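Protein yciO (Escherichia coli, PDB 1K7J) is of unknown function but belongs to the SUA5 family and may bind double-stranded RNA. Local coordinates at residues P33-Y38 with P94-F99; R122-S125 with A129-L132; S144-L147 with F152-S155. One frame throughout, in Å; residues are numbered along the deposited sequence.

Interaction 1 of 3, residues P33-Y38 with P94-F99; sequences PTDSGY and PGNYTF
The carboxylate of Asp35 receives hydrogen-bond donors on both faces at one oxygen. The backbone N of Asn96 reaches OD2 at 2.7 Å on its syn side, lying 32° out of the carboxylate plane, in a nearly straight bond. From the opposite face the hydroxyl of its neighbour Ser36 donates to the same OD2, OG standing 2.9 Å away and well above the plane. Gly95 brings its alpha carbon to 3.4 Å from OD2 of Asp35 with no side chain in between, and its positive phi of 77° favours glycine. The other oxygen, OD1, accepts from the backbone N of Ser125, so each end of the group is held. CG of Asp35 sits between its own N and carbonyl carbon (chi1 52°), which carries the acid across to the loop before strand 97-102.

Asp35 and Ser36 form the tip of a tight beta hairpin joining strands 30-34 and 37-43, part of the large mixed sheet of this YrdC-like fold. Thr34 closes it: its backbone N and its hydroxyl OG1 both donate to O of Gly37, the hydroxyl at 2.6 Å. OG1 also accepts from N of Ser36 in an ST turn. Threonine suits this position because one hydroxyl can both donate and accept, while the backbone angles of Gly37 call for glycine.

Interaction 2 of 3, residues R122-S125 with A129-L132; sequences RVPS and AQAL
Pro124 sets CB and CG of its ring against the first turn of the helix 127-136, where its CG lies 3.6 Å from CB of Ala129 and its CB only slightly farther. The contact belongs to a strand-loop-helix unit of the YrdC-like fold: strand 118-122 ends, the chain passes through 123-125, and the helix that follows starts beside that loop, meets it with its first turn and then runs away from it. Small and stiff residues fit here. Alanine keeps the helix backbone close to the loop, and proline offers a compact, rigid apolar ring while having no N-H that would need an acceptor.

The polar half of the first shell is the amide of Gln130. Its NE2 donates to O of Pro124 at 3.0 Å, so a side chain of the helix satisfies a loop carbonyl. The same nitrogen is also hydrogen-bonded to O of Arg70, its stronger partner, and thus ties the helix to the loop after strand 66-68. A glutamine is long enough to curl over: with CG beside the backbone N (chi1 -85°) and a second bend at chi2, the chain folds back toward the proline ring, whose CG is 4.0 Å from NE2.

One shell farther out, the loop itself is fixed by neighbours. The backbone of Val123 is hydrogen-bonded to Gly95, and Met68 touches Pro124. On the helix, Leu132 packs on Ile17 and Ala20 of helix 14-25. At the amide, the bond to the proline carbonyl is moderately bent: the N-H...O angle is 150°, with O of Pro124 tilted 20° from the amide plane of Gln130.

Interaction 3 of 3, residues S144-L147 with F152-S155; sequences SLML and FTES. With SO4 (sulfate ion), chain B.
Phe152 meets the selenomethionine Met146 with its backbone, the methyl CE of Met146 lying 3.8 Å from its N, while its CB points away from the other segment. Next comes Thr153, whose methyl CG2 faces SE of Met146 at 4.0 Å and whose alpha carbon lies 3.3 Å from O of Leu145. That methyl gives the Met146 side chain an apolar face, while OG1 packs near CA of Gly37.

Glu154 then makes the one hydrogen bond between the two segments: its N donates to O of Leu145 at 2.7 Å and 167°, closing the loop between strand 140-144 and helix 157-164. Its side chain runs between two leucines. Leu147, crossing it at about a right angle, sets CD2 3.3 Å from CG of Glu154, and CG of Leu145 abuts OE2. The chain is extended beyond CG, so its methylenes supply apolar contact and the acid lies toward the helix, where OE1 is close to Glu159 and only weakly paired with Arg163. Such surroundings might favour protonation of the acid.

At the base of the loop, Ser144 binds a sulfate, probably from the crystallisation liquor, through N to O2 at 2.7 Å and OG to O1 at 2.6 Å; Arg57 and Arg196 also bond it. This combination of donors shows that the spot can hold an anion; whether a natural ligand uses it is unknown.

In the fold
The three contacts join loops and turns around the ends of the central sheet. Interaction 2 is buried, pairing a proline-alanine contact with an amide bond; interaction 3 is buried too, though Phe152 is exposed, and mixes leucine packing with a backbone bond. Interaction 1, partly buried, is the most polar. Asp35 links the first two, whose centres are 8 Å apart, because the hairpin tip reaches the loop of interaction 2. The same hairpin meets interaction 3 where O of Tyr38 accepts from N of Leu145. Arg122 spans interactions 2 and 3, its NH1 bonding Ser144, which also holds the sulfate, although their centres lie about 17 Å apart.

Interaction 1 of 3, residues P33-Y38 with P94-F99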
loop_
_atom_site.group_PDB
_atom_site.type_symbol
_atom_site.label_atom_id
_atom_site.label_comp_id
_atom_site.label_asym_id
_atom_site.label_seq_id
_atom_site.Cartn_x
_atom_site.Cartn_y
_atom_site.Cartn_z
ATOM N N PRO A 33 -0.058 -3.221 8.931
ATOM C CA PRO A 33 -0.078 -1.811 9.314
ATOM C C PRO A 33 0.868 -0.922 8.517
ATOM O O PRO A 33 1.944 -1.357 8.116
ATOM C CB PRO A 33 0.321 -1.862 10.782
ATOM C CG PRO A 33 1.344 -2.973 10.783
ATOM C CD PRO A 33 0.679 -4.029 9.923
ATOM N N THR A 34 0.450 0.321 8.281
ATOM C CA THR A 34 1.296 1.301 7.606
ATOM C C THR A 34 1.195 2.556 8.465
ATOM O O THR A 34 0.461 2.578 9.456
ATOM C CB THR A 34 0.819 1.658 6.170
ATOM O OG1 THR A 34 -0.331 2.511 6.237
ATOM C CG2 THR A 34 0.484 0.399 5.384
ATOM N N ASP A 35 1.930 3.596 8.095
ATOM C CA ASP A 35 1.895 4.849 8.840
ATOM C C ASP A 35 0.536 5.535 8.687
ATOM O O ASP A 35 0.163 6.374 9.508
ATOM C CB ASP A 35 2.986 5.783 8.329
ATOM C CG ASP A 35 2.934 5.952 6.830
ATOM O OD1 ASP A 35 3.492 5.089 6.121
ATOM O OD2 ASP A 35 2.315 6.932 6.363
ATOM N N SER A 36 -0.196 5.183 7.632
ATOM C CA SER A 36 -1.508 5.770 7.372
ATOM C C SER A 36 -2.603 4.708 7.292
ATOM O O SER A 36 -3.188 4.483 6.231
ATOM C CB SER A 36 -1.475 6.574 6.068
ATOM O OG SER A 36 -0.505 7.606 6.131
ATOM N N GLY A 37 -2.868 4.058 8.421
ATOM C CA GLY A 37 -3.898 3.035 8.476
ATOM C C GLY A 37 -3.447 1.660 8.019
ATOM O O GLY A 37 -2.327 1.479 7.537
ATOM N N TYR A 38 -4.326 0.677 8.184
ATOM C CA TYR A 38 -4.019 -0.683 7.762
ATOM C C TYR A 38 -4.180 -0.804 6.251
ATOM O O TYR A 38 -4.877 -0.008 5.625
ATOM C CB TYR A 38 -4.927 -1.676 8.493
ATOM C CG TYR A 38 -4.388 -2.050 9.857
ATOM C CD1 TYR A 38 -3.437 -3.064 9.993
ATOM C CD2 TYR A 38 -4.779 -1.357 11.003
ATOM C CE1 TYR A 38 -2.887 -3.376 11.234
ATOM C CE2 TYR A 38 -4.228 -1.661 12.253
ATOM C CZ TYR A 38 -3.282 -2.672 12.356
ATOM O OH TYR A 38 -2.726 -2.977 13.581
ATOM N N PRO A 94 9.606 9.372 3.507
ATOM C CA PRO A 94 8.569 8.357 3.310
ATOM C C PRO A 94 7.290 8.666 4.085
ATOM O O PRO A 94 7.235 9.614 4.872
ATOM C CB PRO A 94 9.241 7.095 3.830
ATOM C CG PRO A 94 9.965 7.630 5.040
ATOM C CD PRO A 94 10.571 8.935 4.535
ATOM N N GLY A 95 6.270 7.849 3.839
ATOM C CA GLY A 95 4.995 7.971 4.522
ATOM C C GLY A 95 4.040 9.069 4.099
ATOM O O GLY A 95 4.404 9.989 3.362
ATOM N N ASN A 96 2.796 8.917 4.549
ATOM C CA ASN A 96 1.707 9.875 4.344
ATOM C C ASN A 96 1.177 10.158 2.946
ATOM O O ASN A 96 0.156 10.835 2.813
ATOM C CB ASN A 96 2.083 11.217 4.984
ATOM C CG ASN A 96 2.519 11.072 6.426
ATOM O OD1 ASN A 96 2.129 10.125 7.112
ATOM N ND2 ASN A 96 3.321 12.018 6.899
ATOM N N TYR A 97 1.840 9.642 1.918
ATOM C CA TYR A 97 1.426 9.910 0.542
ATOM C C TYR A 97 1.382 8.710 -0.388
ATOM O O TYR A 97 2.115 7.736 -0.216
ATOM C CB TYR A 97 2.392 10.894 -0.120
ATOM C CG TYR A 97 2.489 12.262 0.497
ATOM C CD1 TYR A 97 1.538 13.242 0.218
ATOM C CD2 TYR A 97 3.569 12.597 1.312
ATOM C CE1 TYR A 97 1.666 14.531 0.725
ATOM C CE2 TYR A 97 3.707 13.879 1.828
ATOM C CZ TYR A 97 2.755 14.842 1.526
ATOM O OH TYR A 97 2.911 16.119 1.999
ATOM N N THR A 98 0.518 8.820 -1.390
ATOM C CA THR A 98 0.406 7.839 -2.459
ATOM C C THR A 98 0.535 8.722 -3.695
ATOM O O THR A 98 -0.199 9.703 -3.845
ATOM C CB THR A 98 -0.954 7.137 -2.490
ATOM O OG1 THR A 98 -1.105 6.344 -1.309
ATOM C CG2 THR A 98 -1.050 6.229 -3.715
ATOM N N PHE A 99 1.477 8.395 -4.568
ATOM C CA PHE A 99 1.693 9.192 -5.768
ATOM C C PHE A 99 1.255 8.426 -7.002
ATOM O O PHE A 99 1.719 7.313 -7.238
ATOM C CB PHE A 99 3.175 9.557 -5.883
ATOM C CG PHE A 99 3.704 10.330 -4.705
ATOM C CD1 PHE A 99 3.309 11.646 -4.488
ATOM C CD2 PHE A 99 4.595 9.738 -3.808
ATOM C CE1 PHE A 99 3.792 12.367 -3.395
ATOM C CE2 PHE A 99 5.084 10.452 -2.712
ATOM C CZ PHE A 99 4.678 11.771 -2.508
#

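Interaction 2 of 3, residues R122-S125 with A129-L132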
loop_
_atom_site.group_PDB
_atom_site.type_symbol
_atom_site.label_atom_id
_atom_site.label_comp_id
_atom_site.label_asym_id
_atom_site.label_seq_id
_atom_site.Cartn_x
_atom_site.Cartn_y
_atom_site.Cartn_z
ATOM N N ARG A 122 3.622 4.085 -3.234
ATOM C CA ARG A 122 3.592 4.469 -1.829
ATOM C C ARG A 122 4.736 3.881 -1.013
ATOM O O ARG A 122 4.941 2.668 -1.001
ATOM C CB ARG A 122 2.242 4.027 -1.261
ATOM C CG ARG A 122 1.956 4.309 0.198
ATOM C CD ARG A 122 0.523 3.862 0.467
ATOM N NE ARG A 122 0.180 3.750 1.882
ATOM C CZ ARG A 122 -1.016 3.369 2.316
ATOM N NH1 ARG A 122 -1.968 3.071 1.441
ATOM N NH2 ARG A 122 -1.262 3.287 3.617
ATOM N N VAL A 123 5.486 4.753 -0.345
ATOM C CA VAL A 123 6.598 4.333 0.502
ATOM C C VAL A 123 6.151 4.523 1.950
ATOM O O VAL A 123 5.978 5.651 2.405
ATOM C CB VAL A 123 7.854 5.198 0.260
ATOM C CG1 VAL A 123 8.978 4.757 1.186
ATOM C CG2 VAL A 123 8.293 5.090 -1.199
ATOM N N PRO A 124 5.947 3.420 2.688
ATOM C CA PRO A 124 5.515 3.506 4.087
ATOM C C PRO A 124 6.675 3.883 5.005
ATOM O O PRO A 124 7.827 3.587 4.706
ATOM C CB PRO A 124 4.981 2.107 4.361
ATOM C CG PRO A 124 5.921 1.249 3.571
ATOM C CD PRO A 124 6.082 2.013 2.261
ATOM N N SER A 125 6.369 4.528 6.126
ATOM C CA SER A 125 7.417 4.950 7.048
ATOM C C SER A 125 7.529 4.120 8.328
ATOM O O SER A 125 8.509 4.248 9.062
ATOM C CB SER A 125 7.201 6.413 7.437
ATOM O OG SER A 125 6.014 6.548 8.205
ATOM N N ALA A 129 5.917 -2.285 8.147
ATOM C CA ALA A 129 5.794 -2.281 6.694
ATOM C C ALA A 129 7.176 -2.298 6.047
ATOM O O ALA A 129 7.406 -3.023 5.079
ATOM C CB ALA A 129 5.002 -1.062 6.233
ATOM N N GLN A 130 8.103 -1.507 6.581
ATOM C CA GLN A 130 9.449 -1.481 6.028
ATOM C C GLN A 130 10.121 -2.847 6.158
ATOM O O GLN A 130 10.803 -3.297 5.237
ATOM C CB GLN A 130 10.291 -0.411 6.722
ATOM C CG GLN A 130 10.119 0.980 6.120
ATOM C CD GLN A 130 10.664 1.062 4.707
ATOM O OE1 GLN A 130 11.772 0.605 4.435
ATOM N NE2 GLN A 130 9.893 1.655 3.804
ATOM N N ALA A 131 9.912 -3.513 7.290
ATOM C CA ALA A 131 10.505 -4.828 7.511
ATOM C C ALA A 131 9.938 -5.846 6.521
ATOM O O ALA A 131 10.672 -6.674 5.980
ATOM C CB ALA A 131 10.252 -5.289 8.950
ATOM N N LEU A 132 8.630 -5.785 6.283
ATOM C CA LEU A 132 7.999 -6.703 5.341
ATOM C C LEU A 132 8.590 -6.516 3.943
ATOM O O LEU A 132 8.918 -7.488 3.256
ATOM C CB LEU A 132 6.483 -6.466 5.298
ATOM C CG LEU A 132 5.678 -6.884 6.535
ATOM C CD1 LEU A 132 4.241 -6.379 6.415
ATOM C CD2 LEU A 132 5.700 -8.402 6.676
#

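Interaction 3 of 3, residues S144-L147 with F152-S155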
loop_
_atom_site.group_PDB
_atom_site.type_symbol
_atom_site.label_atom_id
_atom_site.label_comp_id
_atom_site.label_asym_id
_atom_site.label_seq_id
_atom_site.Cartn_x
_atom_site.Cartn_y
_atom_site.Cartn_z
ATOM N N SER A 144 -5.323 0.578 0.453
ATOM C CA SER A 144 -5.580 0.926 1.840
ATOM C C SER A 144 -6.775 0.081 2.254
ATOM O O SER A 144 -7.590 -0.298 1.414
ATOM C CB SER A 144 -5.937 2.406 1.971
ATOM O OG SER A 144 -4.848 3.228 1.597
ATOM N N LEU A 145 -6.874 -0.233 3.538
ATOM C CA LEU A 145 -8.004 -1.011 4.011
ATOM C C LEU A 145 -9.044 -0.053 4.572
ATOM O O LEU A 145 -8.859 0.523 5.640
ATOM C CB LEU A 145 -7.571 -1.994 5.104
ATOM C CG LEU A 145 -8.671 -2.920 5.633
ATOM C CD1 LEU A 145 -9.257 -3.731 4.486
ATOM C CD2 LEU A 145 -8.096 -3.847 6.699
HETATM N N MSE A 146 -10.127 0.151 3.834
HETATM C CA MSE A 146 -11.182 1.022 4.324
HETATM C C MSE A 146 -12.560 0.461 4.019
HETATM O O MSE A 146 -12.738 -0.268 3.043
HETATM C CB MSE A 146 -11.016 2.450 3.774
HETATM C CG MSE A 146 -10.496 2.592 2.352
HETATM SE SE MSE A 146 -9.414 4.216 2.132
HETATM C CE MSE A 146 -10.691 5.561 2.661
ATOM N N LEU A 147 -13.526 0.781 4.877
ATOM C CA LEU A 147 -14.897 0.311 4.696
ATOM C C LEU A 147 -15.526 0.917 3.451
ATOM O O LEU A 147 -15.107 1.979 2.982
ATOM C CB LEU A 147 -15.760 0.663 5.914
ATOM C CG LEU A 147 -15.703 -0.248 7.145
ATOM C CD1 LEU A 147 -16.021 -1.670 6.717
ATOM C CD2 LEU A 147 -14.338 -0.184 7.799
ATOM N N PHE A 152 -12.515 6.911 5.695
ATOM C CA PHE A 152 -11.544 6.494 6.701
ATOM C C PHE A 152 -11.008 5.091 6.486
ATOM O O PHE A 152 -11.655 4.253 5.860
ATOM C CB PHE A 152 -12.181 6.559 8.091
ATOM C CG PHE A 152 -12.750 7.906 8.437
ATOM C CD1 PHE A 152 -11.912 8.991 8.673
ATOM C CD2 PHE A 152 -14.127 8.089 8.535
ATOM C CE1 PHE A 152 -12.437 10.242 9.003
ATOM C CE2 PHE A 152 -14.664 9.334 8.864
ATOM C CZ PHE A 152 -13.816 10.414 9.100
ATOM N N THR A 153 -9.815 4.840 7.013
ATOM C CA THR A 153 -9.208 3.519 6.907
ATOM C C THR A 153 -9.483 2.782 8.205
ATOM O O THR A 153 -9.716 3.408 9.246
ATOM C CB THR A 153 -7.673 3.587 6.745
ATOM O OG1 THR A 153 -7.090 4.130 7.937
ATOM C CG2 THR A 153 -7.296 4.443 5.559
ATOM N N GLU A 154 -9.474 1.455 8.147
ATOM C CA GLU A 154 -9.676 0.660 9.349
ATOM C C GLU A 154 -8.401 0.846 10.162
ATOM O O GLU A 154 -7.299 0.878 9.607
ATOM C CB GLU A 154 -9.898 -0.813 8.993
ATOM C CG GLU A 154 -11.232 -1.052 8.295
ATOM C CD GLU A 154 -11.544 -2.523 8.072
ATOM O OE1 GLU A 154 -11.846 -3.238 9.052
ATOM O OE2 GLU A 154 -11.487 -2.964 6.905
ATOM N N SER A 155 -8.546 0.980 11.475
ATOM C CA SER A 155 -7.392 1.229 12.328
ATOM C C SER A 155 -7.288 0.329 13.551
ATOM O O SER A 155 -6.261 0.327 14.227
ATOM C CB SER A 155 -7.418 2.686 12.790
ATOM O OG SER A 155 -8.592 2.947 13.548
HETATM S S SO4 B . -6.141 3.693 -1.744
HETATM O O1 SO4 B . -5.191 4.265 -0.773
HETATM O O2 SO4 B . -6.359 2.267 -1.448
HETATM O O3 SO4 B . -7.431 4.408 -1.656
HETATM O O4 SO4 B . -5.590 3.836 -3.103
#